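Local coordinates for probable quinone reductase Qor (NADPH:quinone reductase) (Zeta-crystallin homolog protein) (Mycobacterium tuberculosis, PDB 4RVU) that binds NADPH and probably passes its electrons to quinone substrates, as a zeta-crystallin-like quinone reductase, at residues Val91-Ser95 with Ala123-Leu128; Gly32-Ala38 with Glu102-Ala108; Thr13-Leu19 with Phe50-Gln54. All blocks are in the same frame, centred on the assembly; numbering follows the deposited sequence.

How the contacts relate
The contacts lie in and around the GroES-like part of this medium-chain dehydrogenase/reductase subunit, contact 1 reaching helix 120-140 beside the NADPH. Contacts 1 and 2 are neighbours, their centres about 12 Å apart: strands 33-38, 90-93 and 103-107 belong to one mixed sheet, and the two contacts touch at several points, among them Val91 CG2 on Ile36 CD1 at 3.8 Å. Contact 3 stands apart, about 22 Å from contact 1 and about 24 Å from contact 2 between centres. Along the chain contact 3 closes before contact 1 opens, while contact 2 interleaves with both. The set thus runs from strand pairing, through sheet-to-helix packing, to a surface loop docked on helix 45-52.

Contact 1. Residues Val91-Ser95 with Ala123-Leu128; sequences VVSAS and AASALL
Strand 91-93 lies against the stretch 123-128 of helix 120-140, with the axes 8.2 Å apart at their closest and crossing at -42°, so that the two run roughly the same way. The strand is fully extended; at Ala94 the chain leaves it, with phi/psi of -112/10. Val92 and Ala94 point toward the helix, whereas Val91 and Ser93 point away. Walking along the helix, Ala123 comes first: its CB is 4.2 Å from Val92 CB, and its carbonyl O, which accepts from Leu127 N, is 3.6 Å from Val92 CG2. One turn on, Leu127 (chi1 t, chi2 p) reaches over the strand. Its CB is 3.8 Å from Val92 CG2, while its CD2 lies 3.5 Å from both Ser93 CA and Ala94 N. Leu128 (t, t) follows, with its CB 3.6 Å from Ala94 CB. Here the backbones are closest, the CA atoms of Ala94 and Leu128 being 4.9 Å apart, which a small residue such as alanine permits. Leu128 also touches the bound NADPH, so this is sheet-on-helix packing at the edge of the cofactor pocket. Ser93 OG, on the far side, accepts from Ser95 N at 3.1 Å in an ST turn and also bonds to Leu110 O. The side chains that meet are all apolar, packing on each other and on backbone atoms; the two segments exchange no hydrogen bonds, so cohesion rests on close fit.

Contact 2. Residues Gly32-Ala38 with Glu102-Ala108; sequences GELLIKA and EFCTAPA
Ile36 and Leu34 form the apolar centre, on the sheet face shared with Cys104 and Ala106. Ile36 CD1 (chi1 m, chi2 t) is 4.0 Å from Ala106 CB, its CB is 4.5 Å from Cys104 SG, and Leu34 CG (m, t) lies 3.9 Å from Ala108 CB. On the other face, Leu35 CD1 meets Phe103 CB at 4.2 Å and Lys37 CB approaches Phe103 CE2 at 3.5 Å. The extended strands 33-38 and 103-107 are antiparallel, at 149°. Ile36-Cys104 and Leu34-Ala106 are hydrogen-bonded pairs: Ile36 N to Cys104 O and Leu34 N to Ala106 O are 2.8 Å, Cys104 N to Ile36 O and Ala106 N to Leu34 O 3.1 Å. Ala38 N to Glu102 O and Ala108 N to Gly32 O, both 2.8 Å, extend the pairing. At the polar edge one water bridges Glu33 OE2 and Thr105 OG1, Glu33 OE1 being hydrogen-bonded to Gly30 N; another bridges Ala38 O and Glu102 O. Strand 33-38 also pairs with strand 67-74, as part of the GroES-like beta fold.

Contact 3. Residues Thr13-Leu19 with Phe50-Gln54; sequences TGGPGVL and FRSGQ
In this medium-chain dehydrogenase/reductase fold the loop joining strands 5-10 and 20-24 folds over the C-terminal end of helix 45-52, and Arg51 is the residue it wraps. Far more of Arg51 is covered here than of any other residue. Its side chain (chi1 t, chi3 m, chi2 at -116°, between wells) runs along the loop: CG lies 3.7 Å from Val18 CG2 and 3.6 Å from Leu19 CD2, CD comes within 3.0 Å of Gly15 O, and Pro16 CA sits over one face of the guanidinium, 3.7 Å from Arg51 NE. Arg51 NH1 donates to Gly14 O at 3.2 Å, while NH2 forms a salt bridge with Glu320 and a hydrogen bond with His316, tying the loop and helix 45-52 to helix 312-320.

Thr13 (chi1 p) is next in buried area. It points toward the helix end, with its CB 3.6 Å from Ser52 O and its CG2 3.7 Å from Gly53 CA. Gly53, the first residue past helix 45-52 to leave helical angles, has positive phi (88/6), and a CB there would clash with Thr13 OG1.

Gly14 comes third, at phi/psi 155/-149, angles that call for glycine; its CA is 4.3 Å from that of Ser52. Pro16-Val18 then make a short 3-10 turn, closed by Val18 N to Gly15 O at 3.0 Å. The helix carries Phe45 and Tyr49, both NADPH-binding, on the same few turns. Backbone bonding fixes the docking point: Gly14 N donates to Arg51 O at 3.0 Å, with an N-H...O angle of 160°.

Contact 1. Residues Val91-Ser95 with Ala123-Leu128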
# COMPACT_ATOMS: atom_id res chain seq x y z
N VAL A 91 6.40 -28.67 -20.43
CA VAL A 91 6.71 -27.45 -19.69
C VAL A 91 5.54 -26.48 -19.73
O VAL A 91 4.62 -26.63 -20.54
CB VAL A 91 7.97 -26.74 -20.23
CG1 VAL A 91 9.21 -27.60 -20.02
CG2 VAL A 91 7.79 -26.35 -21.69
N VAL A 92 5.55 -25.49 -18.85
CA VAL A 92 4.49 -24.51 -18.83
C VAL A 92 5.08 -23.15 -18.48
O VAL A 92 6.01 -23.05 -17.68
CB VAL A 92 3.35 -24.93 -17.86
CG1 VAL A 92 3.86 -25.10 -16.43
CG2 VAL A 92 2.18 -23.94 -17.92
N SER A 93 4.58 -22.11 -19.13
CA SER A 93 5.06 -20.75 -18.88
C SER A 93 3.88 -19.80 -18.91
O SER A 93 2.88 -20.06 -19.59
CB SER A 93 6.08 -20.33 -19.94
OG SER A 93 6.64 -19.05 -19.65
N ALA A 94 4.01 -18.71 -18.16
CA ALA A 94 3.02 -17.65 -18.14
C ALA A 94 3.63 -16.40 -18.78
O ALA A 94 3.05 -15.32 -18.73
CB ALA A 94 2.63 -17.33 -16.70
N SER A 95 4.80 -16.57 -19.40
CA SER A 95 5.57 -15.45 -19.92
C SER A 95 5.96 -15.65 -21.38
O SER A 95 6.96 -15.12 -21.84
CB SER A 95 6.83 -15.27 -19.08
OG SER A 95 6.50 -15.05 -17.73
N ALA A 123 -2.19 -27.80 -16.20
CA ALA A 123 -1.04 -26.89 -16.13
C ALA A 123 -1.34 -25.52 -16.75
O ALA A 123 -0.97 -24.48 -16.20
CB ALA A 123 0.19 -27.52 -16.78
N ALA A 124 -2.01 -25.51 -17.90
CA ALA A 124 -2.32 -24.25 -18.58
C ALA A 124 -3.52 -23.56 -17.96
O ALA A 124 -3.84 -22.41 -18.29
CB ALA A 124 -2.57 -24.48 -20.08
N SER A 125 -4.19 -24.27 -17.06
CA SER A 125 -5.24 -23.68 -16.25
C SER A 125 -4.65 -23.05 -15.00
O SER A 125 -5.23 -22.12 -14.43
CB SER A 125 -6.25 -24.75 -15.82
OG SER A 125 -7.06 -25.16 -16.90
N ALA A 126 -3.50 -23.55 -14.58
CA ALA A 126 -3.01 -23.30 -13.22
C ALA A 126 -1.88 -22.28 -13.10
O ALA A 126 -1.83 -21.55 -12.11
CB ALA A 126 -2.57 -24.62 -12.57
N LEU A 127 -0.96 -22.25 -14.06
CA LEU A 127 0.29 -21.50 -13.85
C LEU A 127 0.18 -19.99 -13.68
O LEU A 127 0.55 -19.47 -12.63
CB LEU A 127 1.35 -21.83 -14.91
CG LEU A 127 2.71 -21.24 -14.49
CD1 LEU A 127 3.31 -22.02 -13.30
CD2 LEU A 127 3.72 -21.15 -15.63
N LEU A 128 -0.29 -19.26 -14.69
CA LEU A 128 -0.33 -17.80 -14.57
C LEU A 128 -1.19 -17.38 -13.39
O LEU A 128 -0.79 -16.55 -12.56
CB LEU A 128 -0.85 -17.14 -15.86
CG LEU A 128 -0.65 -15.61 -15.95
CD1 LEU A 128 -0.54 -15.17 -17.41
CD2 LEU A 128 -1.77 -14.84 -15.26

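Contact 2. Residues Gly32-Ala38 with Glu102-Ala108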
# COMPACT_ATOMS: atom_id res chain seq x y z
N GLY A 32 18.15 -17.55 -24.82
CA GLY A 32 17.42 -17.72 -23.57
C GLY A 32 16.03 -18.32 -23.72
O GLY A 32 15.32 -18.52 -22.72
N GLU A 33 15.63 -18.62 -24.95
CA GLU A 33 14.26 -19.09 -25.23
C GLU A 33 14.13 -20.57 -25.55
O GLU A 33 15.05 -21.21 -26.05
CB GLU A 33 13.64 -18.27 -26.36
CG GLU A 33 13.47 -16.80 -26.03
CD GLU A 33 12.79 -16.02 -27.14
OE1 GLU A 33 12.82 -16.48 -28.29
OE2 GLU A 33 12.23 -14.94 -26.84
N LEU A 34 12.95 -21.10 -25.23
CA LEU A 34 12.56 -22.45 -25.63
C LEU A 34 11.51 -22.30 -26.71
O LEU A 34 10.79 -21.30 -26.73
CB LEU A 34 11.94 -23.17 -24.44
CG LEU A 34 12.79 -23.28 -23.18
CD1 LEU A 34 11.93 -23.66 -21.98
CD2 LEU A 34 13.87 -24.30 -23.41
N LEU A 35 11.42 -23.28 -27.61
CA LEU A 35 10.32 -23.34 -28.55
C LEU A 35 9.37 -24.42 -28.04
O LEU A 35 9.79 -25.56 -27.84
CB LEU A 35 10.83 -23.70 -29.95
CG LEU A 35 9.76 -23.97 -31.01
CD1 LEU A 35 9.05 -22.68 -31.37
CD2 LEU A 35 10.38 -24.62 -32.24
N ILE A 36 8.12 -24.05 -27.78
CA ILE A 36 7.17 -24.97 -27.18
C ILE A 36 6.12 -25.36 -28.20
O ILE A 36 5.54 -24.50 -28.86
CB ILE A 36 6.50 -24.30 -25.95
CG1 ILE A 36 7.56 -23.99 -24.88
CG2 ILE A 36 5.38 -25.18 -25.39
CD1 ILE A 36 7.05 -23.19 -23.71
N LYS A 37 5.90 -26.66 -28.36
CA LYS A 37 4.75 -27.11 -29.15
C LYS A 37 3.55 -27.21 -28.21
O LYS A 37 3.52 -28.06 -27.31
CB LYS A 37 5.01 -28.45 -29.84
CG LYS A 37 3.81 -28.91 -30.69
CD LYS A 37 4.05 -30.17 -31.49
CE LYS A 37 2.82 -30.45 -32.36
NZ LYS A 37 2.84 -31.81 -32.98
N ALA A 38 2.56 -26.35 -28.43
CA ALA A 38 1.41 -26.24 -27.52
C ALA A 38 0.55 -27.49 -27.41
O ALA A 38 0.22 -28.14 -28.42
CB ALA A 38 0.55 -25.05 -27.91
N GLU A 102 0.14 -22.90 -32.48
CA GLU A 102 0.58 -24.28 -32.32
C GLU A 102 1.97 -24.34 -31.71
O GLU A 102 2.32 -25.32 -31.03
CB GLU A 102 0.58 -25.00 -33.67
CG GLU A 102 -0.81 -25.30 -34.18
CD GLU A 102 -0.78 -26.07 -35.46
OE1 GLU A 102 -0.64 -25.42 -36.52
OE2 GLU A 102 -0.89 -27.31 -35.41
N PHE A 103 2.76 -23.29 -31.96
CA PHE A 103 4.12 -23.18 -31.45
C PHE A 103 4.37 -21.76 -30.99
O PHE A 103 3.91 -20.80 -31.64
CB PHE A 103 5.14 -23.51 -32.55
CG PHE A 103 5.06 -24.92 -33.06
CD1 PHE A 103 4.17 -25.27 -34.07
CD2 PHE A 103 5.91 -25.90 -32.56
CE1 PHE A 103 4.11 -26.57 -34.55
CE2 PHE A 103 5.86 -27.21 -33.04
CZ PHE A 103 4.96 -27.54 -34.03
N CYS A 104 5.08 -21.61 -29.88
CA CYS A 104 5.46 -20.28 -29.40
C CYS A 104 6.80 -20.36 -28.69
O CYS A 104 7.35 -21.45 -28.50
CB CYS A 104 4.40 -19.70 -28.46
SG CYS A 104 4.27 -20.53 -26.84
N THR A 105 7.33 -19.21 -28.29
CA THR A 105 8.59 -19.16 -27.56
C THR A 105 8.34 -18.68 -26.15
O THR A 105 7.38 -17.95 -25.90
CB THR A 105 9.59 -18.20 -28.22
OG1 THR A 105 9.02 -16.88 -28.24
CG2 THR A 105 9.92 -18.64 -29.64
N ALA A 106 9.22 -19.07 -25.22
CA ALA A 106 9.16 -18.56 -23.86
C ALA A 106 10.56 -18.55 -23.25
O ALA A 106 11.38 -19.41 -23.58
CB ALA A 106 8.19 -19.38 -22.99
N PRO A 107 10.84 -17.58 -22.36
CA PRO A 107 12.16 -17.59 -21.71
C PRO A 107 12.28 -18.83 -20.84
O PRO A 107 11.36 -19.09 -20.06
CB PRO A 107 12.13 -16.35 -20.81
CG PRO A 107 10.92 -15.54 -21.24
CD PRO A 107 9.95 -16.54 -21.82
N ALA A 108 13.37 -19.57 -20.97
CA ALA A 108 13.60 -20.75 -20.14
C ALA A 108 13.53 -20.45 -18.63
O ALA A 108 13.06 -21.27 -17.86
CB ALA A 108 14.94 -21.40 -20.49
O HOH W 1 9.77 -15.60 -25.78
O HOH W 2 0.36 -27.39 -31.08

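Contact 3. Residues Thr13-Leu19 with Phe50-Gln54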
# COMPACT_ATOMS: atom_id res chain seq x y z
N THR A 13 -6.36 -3.46 -33.10
CA THR A 13 -6.97 -3.68 -31.79
C THR A 13 -8.49 -3.44 -31.85
O THR A 13 -8.98 -2.82 -32.78
CB THR A 13 -6.33 -2.80 -30.70
OG1 THR A 13 -6.53 -1.41 -31.01
CG2 THR A 13 -4.83 -3.08 -30.61
N GLY A 14 -9.21 -3.98 -30.87
CA GLY A 14 -10.66 -3.84 -30.84
C GLY A 14 -11.33 -4.96 -30.07
O GLY A 14 -10.75 -5.51 -29.12
N GLY A 15 -12.55 -5.31 -30.46
CA GLY A 15 -13.30 -6.34 -29.76
C GLY A 15 -12.82 -7.73 -30.08
O GLY A 15 -11.87 -7.89 -30.86
N PRO A 16 -13.48 -8.75 -29.51
CA PRO A 16 -13.11 -10.16 -29.74
C PRO A 16 -13.04 -10.50 -31.22
O PRO A 16 -12.33 -11.43 -31.61
CB PRO A 16 -14.27 -10.92 -29.09
CG PRO A 16 -14.80 -9.99 -28.04
CD PRO A 16 -14.66 -8.62 -28.65
N GLY A 17 -13.76 -9.73 -32.04
CA GLY A 17 -13.80 -9.95 -33.48
C GLY A 17 -12.46 -9.84 -34.19
O GLY A 17 -12.26 -10.48 -35.22
N VAL A 18 -11.54 -9.06 -33.63
CA VAL A 18 -10.22 -8.88 -34.26
C VAL A 18 -9.30 -10.10 -34.09
O VAL A 18 -8.23 -10.17 -34.70
CB VAL A 18 -9.50 -7.60 -33.76
CG1 VAL A 18 -10.40 -6.39 -33.86
CG2 VAL A 18 -9.01 -7.78 -32.33
N LEU A 19 -9.70 -11.05 -33.26
CA LEU A 19 -8.91 -12.26 -33.08
C LEU A 19 -9.01 -13.18 -34.31
O LEU A 19 -9.90 -14.03 -34.39
CB LEU A 19 -9.34 -13.00 -31.81
CG LEU A 19 -9.17 -12.21 -30.51
CD1 LEU A 19 -9.93 -12.86 -29.36
CD2 LEU A 19 -7.69 -12.07 -30.17
N PHE A 50 -4.87 -6.47 -24.04
CA PHE A 50 -3.97 -6.39 -25.19
C PHE A 50 -4.72 -6.43 -26.51
O PHE A 50 -4.35 -5.74 -27.47
CB PHE A 50 -2.95 -7.53 -25.17
CG PHE A 50 -1.81 -7.29 -24.24
CD1 PHE A 50 -1.60 -8.12 -23.15
CD2 PHE A 50 -0.95 -6.22 -24.44
CE1 PHE A 50 -0.54 -7.89 -22.28
CE2 PHE A 50 0.10 -5.98 -23.58
CZ PHE A 50 0.31 -6.82 -22.50
N ARG A 51 -5.75 -7.26 -26.57
CA ARG A 51 -6.58 -7.36 -27.76
C ARG A 51 -7.28 -6.02 -28.01
O ARG A 51 -7.34 -5.54 -29.15
CB ARG A 51 -7.60 -8.47 -27.60
CG ARG A 51 -8.38 -8.78 -28.87
CD ARG A 51 -9.83 -8.46 -28.68
NE ARG A 51 -10.38 -9.16 -27.53
CZ ARG A 51 -11.13 -8.61 -26.59
NH1 ARG A 51 -11.46 -7.32 -26.64
NH2 ARG A 51 -11.56 -9.35 -25.59
N SER A 52 -7.78 -5.40 -26.95
CA SER A 52 -8.55 -4.17 -27.08
C SER A 52 -7.66 -2.95 -27.31
O SER A 52 -8.14 -1.91 -27.76
CB SER A 52 -9.46 -3.95 -25.86
OG SER A 52 -8.72 -3.55 -24.71
N GLY A 53 -6.37 -3.08 -27.01
CA GLY A 53 -5.44 -1.97 -27.15
C GLY A 53 -5.38 -1.12 -25.90
O GLY A 53 -4.75 -0.06 -25.89
N GLN A 54 -6.05 -1.58 -24.85
CA GLN A 54 -5.98 -0.95 -23.53
C GLN A 54 -4.52 -0.93 -23.10
O GLN A 54 -3.92 0.13 -22.95
CB GLN A 54 -6.75 -1.79 -22.52
CG GLN A 54 -8.03 -1.17 -22.02
CD GLN A 54 -8.26 -1.48 -20.55
OE1 GLN A 54 -7.34 -1.34 -19.73
NE2 GLN A 54 -9.47 -1.90 -20.20